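PDB 3VW4: Rep from Escherichia coli, which binds the replication origin of plasmid ColE2-P9 and unwinds its duplex to start replication, this chain being the DNA-binding domain. Local coordinates for residues N10-L13 with F14-R18; S33-L36 with D37-I40; P56-C59 with R60-K64. All blocks are in the same frame, centred on the assembly; numbering follows the deposited sequence.

Contact 1 (N10-L13 with F14-R18); sequences NYHL and FEKVR. With nucleotides of chain D.
Asn10 and Phe14, one helical turn apart, are tied through the backbone, Phe14 N giving its hydrogen to Asn10 O at 2.7 Å, and both side chains reach the guanine of DG1 of chain D. Asn10 CG stands opposite the backbone N (chi1 -174°), which carries the amide toward the base, and OD1 accepts hydrogen bonds from DG1 N1 at 2.7 Å and N2 at 2.9 Å. Its ND2 is held by Glu58 of helix 56-73, which fixes the way the amide faces. The Phe14 ring lies under the same purine, with guanine C4 3.4 Å above the centre of one face. N1 and N2 are the donors a guanine offers to cytosine in a duplex, so helix 7-24 occupies its pairing edge, consistent with origin unwinding. Tyr11 comes next: Glu15 CG sits over a face of its phenol ring in a CH-pi contact, 3.7 Å from the centroid, and Glu15 N bonds Tyr11 O. The Glu15 carboxylate, bent back at chi2, is gripped side-on by Arg18, with NH2 2.8 Å from OE1 on its syn side and NE 3.0 Å from OE2 above the carboxylate plane. With an alanine in place of Arg18, the Glu15 carboxylate would probably be left without its mate, Tyr22 OH without its donor and the DA2 sugar of chain D without the guanidinium face against its C4'. His12 receives Lys16 N on its carbonyl, and its imidazole meets Lys16 CG obliquely. Leu13 O accepts Val17 N, while the leucine side chain packs on Tyr46 and Asn47 of helix 32-49.

Contact 2 (S33-L36 with D37-I40); sequences SQWL and DAVI
Gln34 and Ala38 make the shortest polar link here, with Ala38 N 2.8 Å from Gln34 O in a helical hydrogen bond. The next two rungs follow in step: Val39 N reaches Trp35 O at 3.0 Å, and Ile40 N reaches Leu36 O at 3.2 Å. Leu36 O also draws a weak second bond from Val39 N, so this carbonyl is shared by two donors. The first rung, from Asp37 N to Ser33 O, is weak and long at 3.4 Å. On this outer side the Asp37 carboxylate folds back beside its own backbone N.

The packing is carried by two pairs of side chains, Trp35 with Val39 and Leu36 with Ile40, in the i to i+4 pairing of residues one turn apart on a helix, here in a helical DNA-binding domain. The indole of Trp35, pointing away from its own backbone N (chi1 -179°), leans along the helix until its benzene half lies under a methyl of Val39. That methyl, CG2, is 3.6 Å from the centroid of the six-membered ring and only 12° off the ring normal, which makes a well-centred CH-pi contact. Ala38 CB meets the same indole obliquely, nearest CE3. Leu36 and Ile40 touch through branch ends, CD2 against CD1 at 3.6 Å.

All of this belongs to the early turns of helix 32-49. The buried indole nitrogen of Trp35 is satisfied by Thr70 OG1 of helix 56-73, and its ring meets that of His71 with planes about 35° apart. Val39 fits between Val17 and Trp20 of helix 7-24 and Ile66 of helix 56-73, while Leu36 rests on Ala67 of helix 56-73.

Contact 3 (P56-C59 with R60-K64); sequences PAEC and RAIGK
Pro56 and Arg60 join the first turn of helix 56-73 to the second, with Arg60 N bonded to Pro56 O at 3.0 Å. This is the amino-terminal end of the helix, opened by a proline, which has no N-H to leave without a partner there. Just ahead of it, the side-chain oxygen of Ser55 receives Glu58 N, as an N-cap residue does. The other backbone rungs are regular: Ala61 N to Ala57 O, Ile62 N to Glu58 O, and Gly63 N to Cys59 O at 2.9 Å.

Charged groups leave the helix in different directions. Arg60 turns back over the first turn: CG stands opposite its carbonyl carbon, beside the backbone N (chi1 -60°), and a bend at chi3 lays the guanidinium across the backbone. Ala57 CA lies 3.8 Å above one face of that group, offset toward its rim, and Arg60 NH2 comes 3.9 Å from Pro56 CB. The guanidinium thus rests on the Pro56-Ala57 backbone in van der Waals contact at an exposed surface, and a cation so near the positive end of the helix dipole is, if anything, probably mildly disfavoured. Glu58 instead stretches away toward helix 7-24 and the Asn10 amide.

Packing covers the buried side. Cys59 sits against Val43, Glu44 and Asn47 of helix 32-49. Ile62 rests on Val43, on Asn10 and Phe14 of helix 7-24, and on a guanine base of the bound DNA, while its CG2 methyl lies 4.3 Å from Glu58 CG.

Overall arrangement
The three contacts come in series along the chain, one on each of helices 7-24, 32-49 and 56-73, which pack together as a helical bundle; their segments all belong to the Primase C-terminal 1 region of the protein. The centre of contact 3 is about 11 Å from that of each of the others, which are about 16 Å apart. Contact 1 meets contact 3 where Phe14 CA and Ile62 CD1 pack, and contact 2 where Val17 CG1 is 4.0 Å from Val39 CG1. Contact 2 closes on contact 3 around Gly63 and Lys64. Contacts 1 and 3 thus form the DNA-facing side, while contact 2 stands about 8 Å from the DNA at its nearest atom.

Contact 1 (N10-L13 with F14-R18)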
loop_
_atom_site.group_PDB
_atom_site.type_symbol
_atom_site.label_atom_id
_atom_site.label_comp_id
_atom_site.label_asym_id
_atom_site.label_seq_id
_atom_site.Cartn_x
_atom_site.Cartn_y
_atom_site.Cartn_z
ATOM N N ASN A 10 -5.324 24.566 -7.216
ATOM C CA ASN A 10 -6.286 23.500 -7.261
ATOM C C ASN A 10 -5.578 22.155 -7.485
ATOM O O ASN A 10 -5.699 21.230 -6.667
ATOM C CB ASN A 10 -7.409 23.776 -8.246
ATOM C CG ASN A 10 -8.479 22.722 -8.181
ATOM O OD1 ASN A 10 -8.224 21.518 -8.503
ATOM N ND2 ASN A 10 -9.682 23.124 -7.775
ATOM N N TYR A 11 -4.832 22.054 -8.566
ATOM C CA TYR A 11 -4.011 20.889 -8.852
ATOM C C TYR A 11 -3.281 20.377 -7.603
ATOM O O TYR A 11 -3.376 19.239 -7.136
ATOM C CB TYR A 11 -3.002 21.258 -9.945
ATOM C CG TYR A 11 -2.130 20.133 -10.467
ATOM C CD1 TYR A 11 -0.957 19.741 -9.795
ATOM C CD2 TYR A 11 -2.448 19.474 -11.641
ATOM C CE1 TYR A 11 -0.157 18.706 -10.260
ATOM C CE2 TYR A 11 -1.659 18.433 -12.108
ATOM C CZ TYR A 11 -0.525 18.052 -11.416
ATOM O OH TYR A 11 0.261 17.036 -11.936
ATOM N N HIS A 12 -2.540 21.265 -7.053
ATOM C CA HIS A 12 -1.670 20.897 -6.019
ATOM C C HIS A 12 -2.462 20.330 -4.885
ATOM O O HIS A 12 -2.088 19.301 -4.300
ATOM C CB HIS A 12 -0.978 22.145 -5.593
ATOM C CG HIS A 12 -0.189 21.954 -4.402
ATOM N ND1 HIS A 12 -0.632 22.356 -3.151
ATOM C CD2 HIS A 12 1.013 21.299 -4.228
ATOM C CE1 HIS A 12 0.299 22.020 -2.246
ATOM N NE2 HIS A 12 1.303 21.359 -2.913
ATOM N N LEU A 13 -3.555 20.981 -4.535
ATOM C CA LEU A 13 -4.393 20.401 -3.528
ATOM C C LEU A 13 -4.991 19.060 -3.988
ATOM O O LEU A 13 -4.986 18.120 -3.220
ATOM C CB LEU A 13 -5.477 21.371 -3.104
ATOM C CG LEU A 13 -5.319 22.347 -1.940
ATOM C CD1 LEU A 13 -3.984 22.426 -1.216
ATOM C CD2 LEU A 13 -5.725 23.677 -2.464
ATOM N N PHE A 14 -5.515 18.947 -5.212
ATOM C CA PHE A 14 -6.186 17.709 -5.642
ATOM C C PHE A 14 -5.179 16.594 -5.654
ATOM O O PHE A 14 -5.435 15.504 -5.304
ATOM C CB PHE A 14 -6.773 17.922 -7.040
ATOM C CG PHE A 14 -7.258 16.657 -7.696
ATOM C CD1 PHE A 14 -8.417 16.025 -7.269
ATOM C CD2 PHE A 14 -6.537 16.066 -8.700
ATOM C CE1 PHE A 14 -8.853 14.848 -7.867
ATOM C CE2 PHE A 14 -6.971 14.887 -9.263
ATOM C CZ PHE A 14 -8.130 14.271 -8.857
ATOM N N GLU A 15 -3.972 16.866 -6.062
ATOM C CA GLU A 15 -2.933 15.783 -6.159
ATOM C C GLU A 15 -2.477 15.312 -4.783
ATOM O O GLU A 15 -2.409 14.122 -4.552
ATOM C CB GLU A 15 -1.693 16.261 -6.983
ATOM C CG GLU A 15 -1.953 16.406 -8.451
ATOM C CD GLU A 15 -2.132 15.041 -9.089
ATOM O OE1 GLU A 15 -1.156 14.230 -9.005
ATOM O OE2 GLU A 15 -3.218 14.763 -9.657
ATOM N N LYS A 16 -2.098 16.248 -3.899
ATOM C CA LYS A 16 -1.679 15.940 -2.527
ATOM C C LYS A 16 -2.722 15.074 -1.826
ATOM O O LYS A 16 -2.479 13.934 -1.511
ATOM C CB LYS A 16 -1.546 17.237 -1.752
ATOM C CG LYS A 16 -0.138 17.611 -1.453
ATOM C CD LYS A 16 0.391 16.737 -0.353
ATOM C CE LYS A 16 1.675 17.336 0.234
ATOM N NZ LYS A 16 2.924 16.653 -0.262
ATOM N N VAL A 17 -3.900 15.620 -1.643
ATOM C CA VAL A 17 -4.935 14.968 -0.911
ATOM C C VAL A 17 -5.414 13.615 -1.545
ATOM O O VAL A 17 -5.777 12.663 -0.817
ATOM C CB VAL A 17 -6.111 15.957 -0.722
ATOM C CG1 VAL A 17 -7.362 15.285 -0.209
ATOM C CG2 VAL A 17 -5.713 17.067 0.204
ATOM N N ARG A 18 -5.456 13.501 -2.876
ATOM C CA ARG A 18 -6.034 12.276 -3.403
ATOM C C ARG A 18 -5.129 11.103 -3.024
ATOM O O ARG A 18 -5.578 10.023 -2.727
ATOM C CB ARG A 18 -6.341 12.402 -4.915
ATOM C CG ARG A 18 -5.166 12.172 -5.857
ATOM C CD ARG A 18 -5.606 12.343 -7.283
ATOM N NE ARG A 18 -4.437 12.567 -8.081
ATOM C CZ ARG A 18 -3.744 11.597 -8.667
ATOM N NH1 ARG A 18 -4.111 10.314 -8.544
ATOM N NH2 ARG A 18 -2.678 11.923 -9.355
ATOM P P DG D 1 -13.267 13.590 -12.668
ATOM O OP1 DG D 1 -14.215 14.615 -13.235
ATOM O OP2 DG D 1 -13.732 12.632 -11.577
ATOM O "O5'" DG D 1 -12.290 12.894 -13.744
ATOM C "C5'" DG D 1 -11.607 13.609 -14.797
ATOM C "C4'" DG D 1 -10.226 14.038 -14.357
ATOM O "O4'" DG D 1 -10.318 15.197 -13.503
ATOM C "C3'" DG D 1 -9.381 13.007 -13.604
ATOM O "O3'" DG D 1 -8.213 12.735 -14.381
ATOM C "C2'" DG D 1 -8.925 13.718 -12.331
ATOM C "C1'" DG D 1 -9.320 15.168 -12.498
ATOM N N9 DG D 1 -9.905 15.790 -11.320
ATOM C C8 DG D 1 -11.045 15.391 -10.665
ATOM N N7 DG D 1 -11.386 16.193 -9.693
ATOM C C5 DG D 1 -10.437 17.208 -9.739
ATOM C C6 DG D 1 -10.253 18.337 -8.891
ATOM O O6 DG D 1 -10.944 18.710 -7.942
ATOM N N1 DG D 1 -9.158 19.090 -9.275
ATOM C C2 DG D 1 -8.321 18.787 -10.318
ATOM N N2 DG D 1 -7.304 19.644 -10.518
ATOM N N3 DG D 1 -8.449 17.715 -11.086
ATOM C C4 DG D 1 -9.536 16.991 -10.760
ATOM P P DA D 2 -7.801 11.235 -14.587
ATOM O OP1 DA D 2 -6.747 11.258 -15.587
ATOM O OP2 DA D 2 -9.143 10.591 -14.817
ATOM O "O5'" DA D 2 -7.081 10.478 -13.355
ATOM C "C5'" DA D 2 -5.976 11.031 -12.588
ATOM C "C4'" DA D 2 -5.610 10.101 -11.440
ATOM O "O4'" DA D 2 -6.458 10.290 -10.268
ATOM C "C3'" DA D 2 -5.733 8.610 -11.714
ATOM O "O3'" DA D 2 -4.973 7.984 -10.720
ATOM C "C2'" DA D 2 -7.207 8.374 -11.435
ATOM C "C1'" DA D 2 -7.470 9.277 -10.237
ATOM N N9 DA D 2 -8.763 9.957 -10.144
ATOM C C8 DA D 2 -9.661 10.327 -11.107
ATOM N N7 DA D 2 -10.708 10.966 -10.637
ATOM C C5 DA D 2 -10.442 11.087 -9.281
ATOM C C6 DA D 2 -11.123 11.730 -8.235
ATOM N N6 DA D 2 -12.293 12.365 -8.381
ATOM N N1 DA D 2 -10.583 11.659 -7.000
ATOM C C2 DA D 2 -9.446 10.980 -6.836
ATOM N N3 DA D 2 -8.698 10.364 -7.741
ATOM C C4 DA D 2 -9.250 10.469 -8.962
#

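Contact 2 (S33-L36 with D37-I40)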
loop_
_atom_site.group_PDB
_atom_site.type_symbol
_atom_site.label_atom_id
_atom_site.label_comp_id
_atom_site.label_asym_id
_atom_site.label_seq_id
_atom_site.Cartn_x
_atom_site.Cartn_y
_atom_site.Cartn_z
ATOM N N SER A 33 -20.749 10.381 5.028
ATOM C CA SER A 33 -20.893 11.740 5.543
ATOM C C SER A 33 -19.674 12.128 6.364
ATOM O O SER A 33 -19.272 13.301 6.368
ATOM C CB SER A 33 -22.140 11.900 6.352
ATOM O OG SER A 33 -22.176 10.861 7.290
ATOM N N GLN A 34 -19.046 11.148 7.026
ATOM C CA GLN A 34 -17.889 11.466 7.847
ATOM C C GLN A 34 -16.625 11.587 6.981
ATOM O O GLN A 34 -15.795 12.445 7.186
ATOM C CB GLN A 34 -17.705 10.464 8.985
ATOM C CG GLN A 34 -18.656 10.585 10.148
ATOM C CD GLN A 34 -19.012 11.981 10.541
ATOM O OE1 GLN A 34 -20.173 12.303 10.588
ATOM N NE2 GLN A 34 -18.056 12.811 10.830
ATOM N N TRP A 35 -16.520 10.722 5.995
ATOM C CA TRP A 35 -15.427 10.726 5.067
ATOM C C TRP A 35 -15.421 12.039 4.306
ATOM O O TRP A 35 -14.403 12.613 4.005
ATOM C CB TRP A 35 -15.659 9.533 4.142
ATOM C CG TRP A 35 -14.583 9.358 3.113
ATOM C CD1 TRP A 35 -14.743 9.213 1.739
ATOM C CD2 TRP A 35 -13.138 9.251 3.368
ATOM N NE1 TRP A 35 -13.510 9.072 1.136
ATOM C CE2 TRP A 35 -12.508 9.107 2.090
ATOM C CE3 TRP A 35 -12.335 9.313 4.511
ATOM C CZ2 TRP A 35 -11.166 9.038 1.963
ATOM C CZ3 TRP A 35 -10.949 9.238 4.363
ATOM C CH2 TRP A 35 -10.397 9.089 3.114
ATOM N N LEU A 36 -16.591 12.564 4.014
ATOM C CA LEU A 36 -16.638 13.764 3.201
ATOM C C LEU A 36 -16.020 14.841 4.038
ATOM O O LEU A 36 -15.167 15.583 3.531
ATOM C CB LEU A 36 -18.039 14.132 2.858
ATOM C CG LEU A 36 -18.355 14.939 1.626
ATOM C CD1 LEU A 36 -19.528 15.856 1.973
ATOM C CD2 LEU A 36 -17.166 15.716 1.068
ATOM N N ASP A 37 -16.419 14.928 5.315
ATOM C CA ASP A 37 -15.884 15.947 6.171
ATOM C C ASP A 37 -14.372 15.749 6.357
ATOM O O ASP A 37 -13.592 16.703 6.181
ATOM C CB ASP A 37 -16.664 16.019 7.448
ATOM C CG ASP A 37 -18.123 16.546 7.238
ATOM O OD1 ASP A 37 -18.464 17.189 6.114
ATOM O OD2 ASP A 37 -18.967 16.362 8.256
ATOM N N ALA A 38 -13.966 14.492 6.521
ATOM C CA ALA A 38 -12.564 14.176 6.690
ATOM C C ALA A 38 -11.675 14.710 5.556
ATOM O O ALA A 38 -10.609 15.324 5.856
ATOM C CB ALA A 38 -12.311 12.706 6.910
ATOM N N VAL A 39 -12.092 14.513 4.304
ATOM C CA VAL A 39 -11.243 14.816 3.204
ATOM C C VAL A 39 -11.185 16.331 2.989
ATOM O O VAL A 39 -10.077 16.927 2.932
ATOM C CB VAL A 39 -11.757 14.117 1.985
ATOM C CG1 VAL A 39 -11.197 14.716 0.692
ATOM C CG2 VAL A 39 -11.474 12.638 2.152
ATOM N N ILE A 40 -12.344 16.981 2.964
ATOM C CA ILE A 40 -12.364 18.431 2.956
ATOM C C ILE A 40 -11.433 18.997 4.017
ATOM O O ILE A 40 -10.689 19.899 3.764
ATOM C CB ILE A 40 -13.773 18.963 3.226
ATOM C CG1 ILE A 40 -14.694 18.489 2.105
ATOM C CG2 ILE A 40 -13.771 20.486 3.400
ATOM C CD1 ILE A 40 -16.140 18.950 2.332
#

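Contact 3 (P56-C59 with R60-K64)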
loop_
_atom_site.group_PDB
_atom_site.type_symbol
_atom_site.label_atom_id
_atom_site.label_comp_id
_atom_site.label_asym_id
_atom_site.label_seq_id
_atom_site.Cartn_x
_atom_site.Cartn_y
_atom_site.Cartn_z
ATOM N N PRO A 56 -12.740 28.723 1.102
ATOM C CA PRO A 56 -13.404 27.528 1.699
ATOM C C PRO A 56 -14.319 26.813 0.728
ATOM O O PRO A 56 -14.290 25.587 0.682
ATOM C CB PRO A 56 -14.192 28.088 2.880
ATOM C CG PRO A 56 -13.623 29.453 3.105
ATOM C CD PRO A 56 -13.090 29.969 1.788
ATOM N N ALA A 57 -15.113 27.549 -0.055
ATOM C CA ALA A 57 -15.911 26.914 -1.121
ATOM C C ALA A 57 -15.056 26.077 -2.078
ATOM O O ALA A 57 -15.478 24.962 -2.479
ATOM C CB ALA A 57 -16.746 27.894 -1.906
ATOM N N GLU A 58 -13.876 26.557 -2.439
ATOM C CA GLU A 58 -13.108 25.765 -3.410
ATOM C C GLU A 58 -12.552 24.466 -2.808
ATOM O O GLU A 58 -12.671 23.390 -3.406
ATOM C CB GLU A 58 -12.021 26.593 -4.125
ATOM C CG GLU A 58 -11.326 25.843 -5.285
ATOM C CD GLU A 58 -10.749 26.780 -6.352
ATOM O OE1 GLU A 58 -10.808 28.055 -6.129
ATOM O OE2 GLU A 58 -10.277 26.289 -7.417
ATOM N N CYS A 59 -11.968 24.589 -1.610
ATOM C CA CYS A 59 -11.675 23.479 -0.745
ATOM C C CYS A 59 -12.766 22.427 -0.643
ATOM O O CYS A 59 -12.469 21.232 -0.814
ATOM C CB CYS A 59 -11.369 24.006 0.608
ATOM S SG CYS A 59 -9.787 24.913 0.644
ATOM N N ARG A 60 -14.019 22.832 -0.446
ATOM C CA ARG A 60 -15.132 21.858 -0.402
ATOM C C ARG A 60 -15.296 21.134 -1.688
ATOM O O ARG A 60 -15.441 19.884 -1.685
ATOM C CB ARG A 60 -16.468 22.446 0.028
ATOM C CG ARG A 60 -16.392 23.043 1.432
ATOM C CD ARG A 60 -17.703 23.522 2.063
ATOM N NE ARG A 60 -17.529 24.912 2.560
ATOM C CZ ARG A 60 -18.138 25.976 2.034
ATOM N NH1 ARG A 60 -18.960 25.802 0.997
ATOM N NH2 ARG A 60 -17.950 27.218 2.526
ATOM N N ALA A 61 -15.248 21.865 -2.785
ATOM C CA ALA A 61 -15.434 21.253 -4.090
ATOM C C ALA A 61 -14.326 20.194 -4.331
ATOM O O ALA A 61 -14.647 19.056 -4.638
ATOM C CB ALA A 61 -15.477 22.318 -5.189
ATOM N N ILE A 62 -13.043 20.543 -4.126
ATOM C CA ILE A 62 -11.998 19.599 -4.441
ATOM C C ILE A 62 -12.129 18.378 -3.502
ATOM O O ILE A 62 -11.926 17.187 -3.869
ATOM C CB ILE A 62 -10.521 20.188 -4.607
ATOM C CG1 ILE A 62 -9.616 19.576 -3.646
ATOM C CG2 ILE A 62 -10.311 21.710 -4.619
ATOM C CD1 ILE A 62 -9.130 18.366 -4.322
ATOM N N GLY A 63 -12.498 18.691 -2.284
ATOM C CA GLY A 63 -12.719 17.655 -1.308
ATOM C C GLY A 63 -13.890 16.752 -1.630
ATOM O O GLY A 63 -13.772 15.548 -1.446
ATOM N N LYS A 64 -15.011 17.300 -2.115
ATOM C CA LYS A 64 -16.182 16.494 -2.452
ATOM C C LYS A 64 -15.822 15.489 -3.554
ATOM O O LYS A 64 -16.200 14.269 -3.532
ATOM C CB LYS A 64 -17.305 17.418 -2.935
ATOM C CG LYS A 64 -18.626 16.709 -3.142
ATOM C CD LYS A 64 -19.817 17.674 -3.296
ATOM C CE LYS A 64 -20.033 18.676 -2.109
ATOM N NZ LYS A 64 -21.195 19.683 -2.219
#